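Local atomic coordinates of P-granule scaffold (Caenorhabditis japonica, PDB entry 5W4A), a protein that scaffolds P granules, the RNA-rich condensates of nematode germ cells, and probably contributes to mRNA repression there. Residues I14-A23 and L166-F175; M1-V9 and D70-D79. All blocks are in the same frame, centred on the assembly; numbering follows the deposited sequence.

Interaction 1 (I14-A23 and L166-F175)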
# COMPACT_ATOMS: atom_id res chain seq x y z
N ILE C 14 -11.58 -16.77 -6.32
CA ILE C 14 -10.13 -16.66 -6.36
C ILE C 14 -9.81 -15.47 -7.26
O ILE C 14 -9.92 -15.55 -8.48
CB ILE C 14 -9.44 -17.94 -6.85
CG1 ILE C 14 -9.89 -19.18 -6.04
CG2 ILE C 14 -7.92 -17.73 -6.73
CD1 ILE C 14 -9.14 -20.49 -6.39
N ARG C 15 -9.40 -14.36 -6.64
CA ARG C 15 -8.99 -13.14 -7.33
C ARG C 15 -7.47 -13.14 -7.49
O ARG C 15 -6.73 -13.37 -6.53
CB ARG C 15 -9.45 -11.95 -6.50
CG ARG C 15 -9.02 -10.61 -6.96
CD ARG C 15 -9.74 -9.54 -6.05
NE ARG C 15 -9.14 -8.25 -6.17
CZ ARG C 15 -9.48 -7.30 -7.02
NH1 ARG C 15 -10.47 -7.46 -7.91
NH2 ARG C 15 -8.83 -6.17 -6.97
N THR C 16 -7.01 -12.93 -8.73
CA THR C 16 -5.60 -13.13 -9.06
C THR C 16 -5.15 -12.23 -10.21
O THR C 16 -5.91 -11.93 -11.12
CB THR C 16 -5.33 -14.62 -9.39
OG1 THR C 16 -3.93 -14.81 -9.66
CG2 THR C 16 -6.11 -15.11 -10.57
N TYR C 17 -3.91 -11.74 -10.12
CA TYR C 17 -3.21 -11.15 -11.27
C TYR C 17 -2.18 -12.14 -11.82
O TYR C 17 -2.18 -12.43 -13.03
CB TYR C 17 -2.52 -9.81 -10.90
CG TYR C 17 -1.70 -9.38 -12.06
CD1 TYR C 17 -2.30 -8.93 -13.24
CD2 TYR C 17 -0.31 -9.53 -12.04
CE1 TYR C 17 -1.57 -8.65 -14.36
CE2 TYR C 17 0.43 -9.23 -13.15
CZ TYR C 17 -0.20 -8.80 -14.31
OH TYR C 17 0.51 -8.50 -15.44
N PHE C 18 -1.33 -12.68 -10.95
CA PHE C 18 -0.14 -13.41 -11.39
C PHE C 18 -0.41 -14.87 -11.74
O PHE C 18 0.40 -15.48 -12.44
CB PHE C 18 0.93 -13.37 -10.28
CG PHE C 18 1.58 -12.02 -10.10
CD1 PHE C 18 1.15 -11.14 -9.11
CD2 PHE C 18 2.64 -11.62 -10.92
CE1 PHE C 18 1.74 -9.91 -8.95
CE2 PHE C 18 3.25 -10.39 -10.75
CZ PHE C 18 2.79 -9.53 -9.78
N PHE C 19 -1.52 -15.45 -11.28
CA PHE C 19 -1.76 -16.90 -11.39
C PHE C 19 -3.17 -17.26 -11.90
O PHE C 19 -3.83 -18.13 -11.34
CB PHE C 19 -1.52 -17.55 -10.02
CG PHE C 19 -0.11 -17.37 -9.50
CD1 PHE C 19 0.93 -18.06 -10.07
CD2 PHE C 19 0.15 -16.47 -8.46
CE1 PHE C 19 2.25 -17.90 -9.59
CE2 PHE C 19 1.45 -16.30 -7.99
CZ PHE C 19 2.49 -17.02 -8.57
N PRO C 20 -3.63 -16.64 -12.98
CA PRO C 20 -5.00 -16.99 -13.43
C PRO C 20 -5.21 -18.45 -13.83
O PRO C 20 -6.27 -19.00 -13.51
CB PRO C 20 -5.21 -16.06 -14.63
CG PRO C 20 -3.85 -15.67 -15.08
CD PRO C 20 -3.03 -15.60 -13.84
N ASN C 21 -4.25 -19.10 -14.51
CA ASN C 21 -4.50 -20.49 -14.89
C ASN C 21 -4.43 -21.41 -13.68
O ASN C 21 -5.11 -22.45 -13.66
CB ASN C 21 -3.51 -20.92 -15.98
CG ASN C 21 -3.92 -22.21 -16.66
OD1 ASN C 21 -5.10 -22.43 -16.96
ND2 ASN C 21 -2.93 -23.05 -16.97
N LEU C 22 -3.66 -21.05 -12.65
CA LEU C 22 -3.65 -21.85 -11.42
C LEU C 22 -5.00 -21.75 -10.71
O LEU C 22 -5.53 -22.75 -10.21
CB LEU C 22 -2.53 -21.38 -10.49
CG LEU C 22 -2.43 -22.05 -9.12
CD1 LEU C 22 -2.07 -23.51 -9.27
CD2 LEU C 22 -1.37 -21.37 -8.26
N ALA C 23 -5.55 -20.54 -10.63
CA ALA C 23 -6.86 -20.35 -10.04
C ALA C 23 -7.92 -21.17 -10.78
O ALA C 23 -8.74 -21.85 -10.17
CB ALA C 23 -7.21 -18.87 -10.05
N LEU C 166 -4.60 -4.89 -2.73
CA LEU C 166 -5.44 -5.03 -3.91
C LEU C 166 -6.34 -6.27 -3.84
O LEU C 166 -6.92 -6.69 -4.85
CB LEU C 166 -4.56 -5.09 -5.16
CG LEU C 166 -3.62 -3.91 -5.39
CD1 LEU C 166 -2.62 -4.20 -6.51
CD2 LEU C 166 -4.47 -2.70 -5.74
N ASP C 167 -6.50 -6.84 -2.64
CA ASP C 167 -7.22 -8.08 -2.44
C ASP C 167 -6.67 -9.19 -3.34
O ASP C 167 -7.40 -10.06 -3.81
CB ASP C 167 -8.73 -7.89 -2.62
CG ASP C 167 -9.36 -7.09 -1.48
OD1 ASP C 167 -8.68 -6.81 -0.47
OD2 ASP C 167 -10.56 -6.76 -1.60
N LEU C 168 -5.34 -9.18 -3.52
CA LEU C 168 -4.59 -10.23 -4.20
C LEU C 168 -3.88 -11.13 -3.19
O LEU C 168 -2.78 -11.65 -3.44
CB LEU C 168 -3.62 -9.62 -5.21
CG LEU C 168 -4.30 -8.94 -6.41
CD1 LEU C 168 -3.28 -8.23 -7.27
CD2 LEU C 168 -5.13 -9.96 -7.22
N ASP C 169 -4.55 -11.39 -2.05
CA ASP C 169 -4.04 -12.31 -1.05
C ASP C 169 -3.68 -13.68 -1.63
O ASP C 169 -2.70 -14.28 -1.19
CB ASP C 169 -5.07 -12.45 0.08
CG ASP C 169 -5.53 -11.10 0.58
OD1 ASP C 169 -6.33 -10.44 -0.15
OD2 ASP C 169 -5.05 -10.69 1.66
N PHE C 170 -4.46 -14.19 -2.60
CA PHE C 170 -4.10 -15.45 -3.22
C PHE C 170 -2.69 -15.41 -3.81
O PHE C 170 -1.90 -16.34 -3.64
CB PHE C 170 -5.13 -15.80 -4.31
CG PHE C 170 -4.78 -17.00 -5.13
CD1 PHE C 170 -4.74 -18.26 -4.52
CD2 PHE C 170 -4.50 -16.90 -6.48
CE1 PHE C 170 -4.48 -19.39 -5.27
CE2 PHE C 170 -4.24 -18.05 -7.24
CZ PHE C 170 -4.22 -19.28 -6.61
N ASP C 171 -2.38 -14.34 -4.54
CA ASP C 171 -1.07 -14.27 -5.19
C ASP C 171 0.03 -14.18 -4.14
O ASP C 171 1.09 -14.82 -4.29
CB ASP C 171 -1.01 -13.06 -6.12
CG ASP C 171 -1.87 -13.20 -7.36
OD1 ASP C 171 -2.42 -14.31 -7.57
OD2 ASP C 171 -1.98 -12.20 -8.11
N ALA C 172 -0.18 -13.37 -3.09
CA ALA C 172 0.81 -13.28 -2.03
C ALA C 172 1.04 -14.63 -1.39
O ALA C 172 2.19 -15.01 -1.12
CB ALA C 172 0.38 -12.24 -0.99
N TYR C 173 -0.04 -15.39 -1.20
CA TYR C 173 0.05 -16.73 -0.61
C TYR C 173 0.81 -17.69 -1.52
O TYR C 173 1.68 -18.44 -1.05
CB TYR C 173 -1.35 -17.27 -0.31
CG TYR C 173 -1.31 -18.57 0.45
CD1 TYR C 173 -0.90 -18.59 1.78
CD2 TYR C 173 -1.62 -19.77 -0.16
CE1 TYR C 173 -0.81 -19.75 2.49
CE2 TYR C 173 -1.57 -20.98 0.58
CZ TYR C 173 -1.15 -20.93 1.89
OH TYR C 173 -1.03 -22.07 2.68
N VAL C 174 0.49 -17.70 -2.82
CA VAL C 174 1.20 -18.57 -3.76
C VAL C 174 2.69 -18.23 -3.77
O VAL C 174 3.53 -19.13 -3.68
CB VAL C 174 0.61 -18.45 -5.17
CG1 VAL C 174 1.42 -19.28 -6.17
CG2 VAL C 174 -0.87 -18.92 -5.22
N PHE C 175 3.04 -16.95 -3.90
CA PHE C 175 4.47 -16.58 -3.87
C PHE C 175 5.13 -17.02 -2.58
O PHE C 175 6.27 -17.50 -2.59
CB PHE C 175 4.67 -15.07 -4.06
CG PHE C 175 4.50 -14.58 -5.49
CD1 PHE C 175 5.33 -15.04 -6.51
CD2 PHE C 175 3.53 -13.60 -5.82
CE1 PHE C 175 5.20 -14.58 -7.83
CE2 PHE C 175 3.42 -13.13 -7.14
CZ PHE C 175 4.24 -13.63 -8.14
O HOH W 1 -6.81 -12.87 -3.88

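Interaction 2 (M1-V9 and D70-D79)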
# COMPACT_ATOMS: atom_id res chain seq x y z
N MSE C 1 -5.18 -12.83 -22.40
CA MSE C 1 -6.18 -11.98 -23.11
C MSE C 1 -5.51 -11.11 -24.18
O MSE C 1 -4.34 -10.77 -24.06
CB MSE C 1 -6.93 -11.13 -22.10
CG MSE C 1 -7.55 -11.97 -20.98
SE MSE C 1 -8.62 -10.96 -19.70
CE MSE C 1 -7.20 -10.10 -18.66
N ASP C 2 -6.24 -10.76 -25.23
CA ASP C 2 -5.67 -9.99 -26.34
C ASP C 2 -5.57 -8.51 -25.97
O ASP C 2 -6.18 -7.63 -26.58
CB ASP C 2 -6.51 -10.18 -27.60
CG ASP C 2 -7.98 -9.86 -27.39
OD1 ASP C 2 -8.49 -10.03 -26.26
OD2 ASP C 2 -8.64 -9.43 -28.37
N THR C 3 -4.75 -8.24 -24.94
CA THR C 3 -4.53 -6.88 -24.47
C THR C 3 -3.16 -6.80 -23.82
O THR C 3 -2.64 -7.80 -23.31
CB THR C 3 -5.60 -6.43 -23.46
OG1 THR C 3 -5.35 -5.08 -23.06
CG2 THR C 3 -5.60 -7.33 -22.21
N ASN C 4 -2.58 -5.61 -23.83
CA ASN C 4 -1.31 -5.39 -23.16
C ASN C 4 -1.50 -4.92 -21.72
O ASN C 4 -0.50 -4.74 -21.01
CB ASN C 4 -0.47 -4.36 -23.95
CG ASN C 4 -1.05 -2.95 -23.89
OD1 ASN C 4 -2.26 -2.76 -23.76
ND2 ASN C 4 -0.18 -1.95 -23.98
N LYS C 5 -2.73 -4.75 -21.24
CA LYS C 5 -2.97 -4.10 -19.96
C LYS C 5 -2.88 -5.13 -18.84
O LYS C 5 -3.28 -6.29 -19.02
CB LYS C 5 -4.35 -3.43 -19.95
CG LYS C 5 -4.66 -2.61 -18.72
CD LYS C 5 -5.87 -1.71 -18.98
CE LYS C 5 -6.80 -1.66 -17.78
NZ LYS C 5 -7.91 -0.70 -17.98
N ARG C 6 -2.32 -4.73 -17.70
CA ARG C 6 -2.32 -5.59 -16.52
C ARG C 6 -3.72 -5.58 -15.92
O ARG C 6 -4.21 -4.52 -15.53
CB ARG C 6 -1.31 -5.10 -15.49
CG ARG C 6 0.16 -5.25 -15.92
CD ARG C 6 1.11 -4.90 -14.79
NE ARG C 6 2.47 -5.33 -15.16
CZ ARG C 6 3.31 -4.62 -15.92
NH1 ARG C 6 3.01 -3.41 -16.35
NH2 ARG C 6 4.50 -5.14 -16.23
N GLU C 7 -4.37 -6.75 -15.88
CA GLU C 7 -5.74 -6.86 -15.40
C GLU C 7 -5.88 -7.98 -14.38
O GLU C 7 -5.47 -9.12 -14.65
CB GLU C 7 -6.68 -7.09 -16.59
CG GLU C 7 -6.63 -5.91 -17.58
CD GLU C 7 -7.42 -6.13 -18.86
OE1 GLU C 7 -7.27 -7.21 -19.50
OE2 GLU C 7 -8.19 -5.22 -19.24
N ILE C 8 -6.52 -7.66 -13.25
CA ILE C 8 -6.91 -8.67 -12.27
C ILE C 8 -8.11 -9.42 -12.83
O ILE C 8 -9.00 -8.82 -13.46
CB ILE C 8 -7.25 -8.01 -10.93
CG1 ILE C 8 -5.96 -7.37 -10.35
CG2 ILE C 8 -7.86 -9.02 -9.94
CD1 ILE C 8 -6.18 -6.49 -9.15
N VAL C 9 -8.13 -10.73 -12.62
CA VAL C 9 -9.25 -11.57 -13.01
C VAL C 9 -9.66 -12.42 -11.80
O VAL C 9 -8.94 -12.53 -10.80
CB VAL C 9 -8.92 -12.46 -14.22
CG1 VAL C 9 -8.51 -11.59 -15.41
CG2 VAL C 9 -7.80 -13.43 -13.89
N ASP C 70 -2.31 -16.58 -25.40
CA ASP C 70 -2.23 -15.38 -26.22
C ASP C 70 -1.25 -14.38 -25.61
O ASP C 70 -0.60 -14.64 -24.59
CB ASP C 70 -3.61 -14.77 -26.46
CG ASP C 70 -4.28 -14.22 -25.20
OD1 ASP C 70 -3.62 -13.99 -24.17
OD2 ASP C 70 -5.51 -13.99 -25.25
N SER C 71 -1.14 -13.22 -26.25
CA SER C 71 -0.09 -12.28 -25.91
C SER C 71 -0.26 -11.73 -24.50
O SER C 71 0.73 -11.61 -23.75
CB SER C 71 -0.06 -11.14 -26.93
OG SER C 71 -1.22 -10.35 -26.85
N GLY C 72 -1.49 -11.40 -24.11
CA GLY C 72 -1.73 -10.95 -22.75
C GLY C 72 -1.42 -12.01 -21.71
O GLY C 72 -0.88 -11.69 -20.64
N THR C 73 -1.76 -13.27 -21.99
CA THR C 73 -1.41 -14.35 -21.07
C THR C 73 0.10 -14.46 -20.92
O THR C 73 0.62 -14.61 -19.81
CB THR C 73 -1.99 -15.67 -21.55
OG1 THR C 73 -3.41 -15.63 -21.40
CG2 THR C 73 -1.41 -16.85 -20.78
N ILE C 74 0.82 -14.40 -22.04
CA ILE C 74 2.27 -14.51 -22.01
C ILE C 74 2.87 -13.36 -21.21
O ILE C 74 3.75 -13.56 -20.36
CB ILE C 74 2.83 -14.58 -23.45
CG1 ILE C 74 2.42 -15.90 -24.12
CG2 ILE C 74 4.37 -14.44 -23.49
CD1 ILE C 74 2.55 -15.88 -25.66
N LEU C 75 2.43 -12.12 -21.47
CA LEU C 75 3.02 -10.97 -20.78
C LEU C 75 2.74 -11.01 -19.28
O LEU C 75 3.62 -10.69 -18.47
CB LEU C 75 2.51 -9.67 -21.40
CG LEU C 75 3.08 -9.34 -22.78
CD1 LEU C 75 2.27 -8.22 -23.42
CD2 LEU C 75 4.56 -8.92 -22.71
N THR C 76 1.53 -11.40 -18.90
CA THR C 76 1.18 -11.53 -17.50
C THR C 76 2.04 -12.59 -16.82
O THR C 76 2.62 -12.35 -15.76
CB THR C 76 -0.31 -11.86 -17.41
OG1 THR C 76 -1.06 -10.73 -17.88
CG2 THR C 76 -0.74 -12.20 -15.98
N SER C 77 2.20 -13.73 -17.48
CA SER C 77 3.01 -14.79 -16.90
C SER C 77 4.49 -14.43 -16.88
O SER C 77 5.22 -14.89 -16.01
CB SER C 77 2.76 -16.09 -17.65
OG SER C 77 1.52 -16.63 -17.24
N MSE C 78 4.94 -13.57 -17.79
CA MSE C 78 6.31 -13.05 -17.72
C MSE C 78 6.53 -12.16 -16.48
O MSE C 78 7.62 -12.17 -15.90
CB MSE C 78 6.64 -12.29 -18.97
CG MSE C 78 6.85 -13.26 -20.13
SE MSE C 78 7.06 -12.37 -21.84
CE MSE C 78 8.81 -11.60 -21.53
N ASP C 79 5.52 -11.37 -16.10
CA ASP C 79 5.56 -10.69 -14.80
C ASP C 79 5.80 -11.70 -13.69
O ASP C 79 6.63 -11.48 -12.81
CB ASP C 79 4.26 -9.94 -14.49
CG ASP C 79 4.12 -8.59 -15.18
OD1 ASP C 79 5.05 -8.07 -15.83
OD2 ASP C 79 3.03 -8.00 -15.02
O HOH W 2 -3.32 -9.35 -17.10

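Interaction 1 (I14-A23 and L166-F175)
The turn leading from strand 14-16 of a two-stranded hairpin into helix 20-28 is clasped by Asp171, in the first turn of helix 169-179. A short acid suits this buried site because its two carboxylate oxygens can serve three donors. Asp171 OD1 takes the Thr16 OG1 hydroxyl on its syn lone pair (2.6 Å), and OD2 takes Tyr17 N on its own syn side (2.8 Å). Phe18 N reaches the same OD2 from above the carboxylate plane, 3.0 Å away and nearly straight at 173°. Thr16 OG1, held opposite its own backbone N by chi1 -177°, can face Asp171 and still accept from Phe19 N at 3.0 Å. Aromatic rings close the sides: the edge of Phe175 meets the face of Phe18, planes 75° apart, while Phe19 turns its edge to the Phe175 face and has Val174 CG1 over one of its own faces. Ile14 CG2 sits over the centre of the Phe170 ring, 3.6 Å from its centroid. On the strand itself, before the turn, the extended Arg15 grips Leu166 O side-on, with NE at 3.0 Å and NH2 at 2.9 Å, and NH2 also pairs with Glu136. Replacing Arg15 by an alanine would take away both donors, and is likely to leave Leu166 O without either bond and Glu136 without its cationic mate. Thr16 to Phe19 form an ST motif, here leading into Phe19, the N-cap of helix 20-28.

Interaction 2 (M1-V9 and D70-D79)
Arg6 lays its guanidinium alongside the Asp79 carboxylate, the two planes only 4° apart, in a side-on, two-pronged salt bridge that ties the N-terminal arm to helix 71-84. Arg6 NE donates to Asp79 OD2 at 2.7 Å, and Arg6 NH2 to Asp79 OD1 at 3.0 Å, the latter on the syn lone pair. The Arg6 chain, extended from CG to NE, is long enough to span from the arm to the helix, and its flat end matches the two oxygens of an acid. Both ends have further partners: Asp107 takes Arg6 NH1, while Tyr17 and His106 bind Asp79, so the buried carboxylate is well supplied with donors and probably stays charged. At the start of the helix, Asp70 is the N-cap. Its OD1 accepts Thr73 N at 3.0 Å and also the chain's terminal amine, Met1 N, at 2.6 Å, although Met1, a selenomethionine, is poorly ordered. Asp70 CG takes the crowded position between backbone N and carbonyl carbon (chi1 66°), which turns the carboxylate back over the helix start. Gly72 suits the close crossing, since a CB would run into Thr3 O, which already lies 3.3 Å from Gly72 CA. Midway, a water bridges arm and helix: it accepts from Glu7 N at 3.1 Å and donates to Thr76 OG1, which itself donates to Gly72 O at 2.9 Å.

In the fold
Interactions 1 and 2 have centres about 14 Å apart and meet through Tyr17 and the hairpin. Tyr17 OH lies 2.6 Å from Asp79 OD2, a probable hydrogen bond, so the turn held by helix 169-179 is also tied to the acid that anchors the N-terminal arm. The hairpin makes the second connection, with Thr16 N 2.9 Å from Val9 O. Packing adds a third, Tyr17 O being 3.3 Å from Thr76 CG2. The turn at Tyr17 to Phe19 is thus in contact with both helix 71-84 and the region of helix 169-179, far apart in sequence. A bound imidazole, probably from the crystallisation liquor, approaches the side chains of both Tyr17 and Asp79 to about 3 Å and may mark a small pocket at this junction.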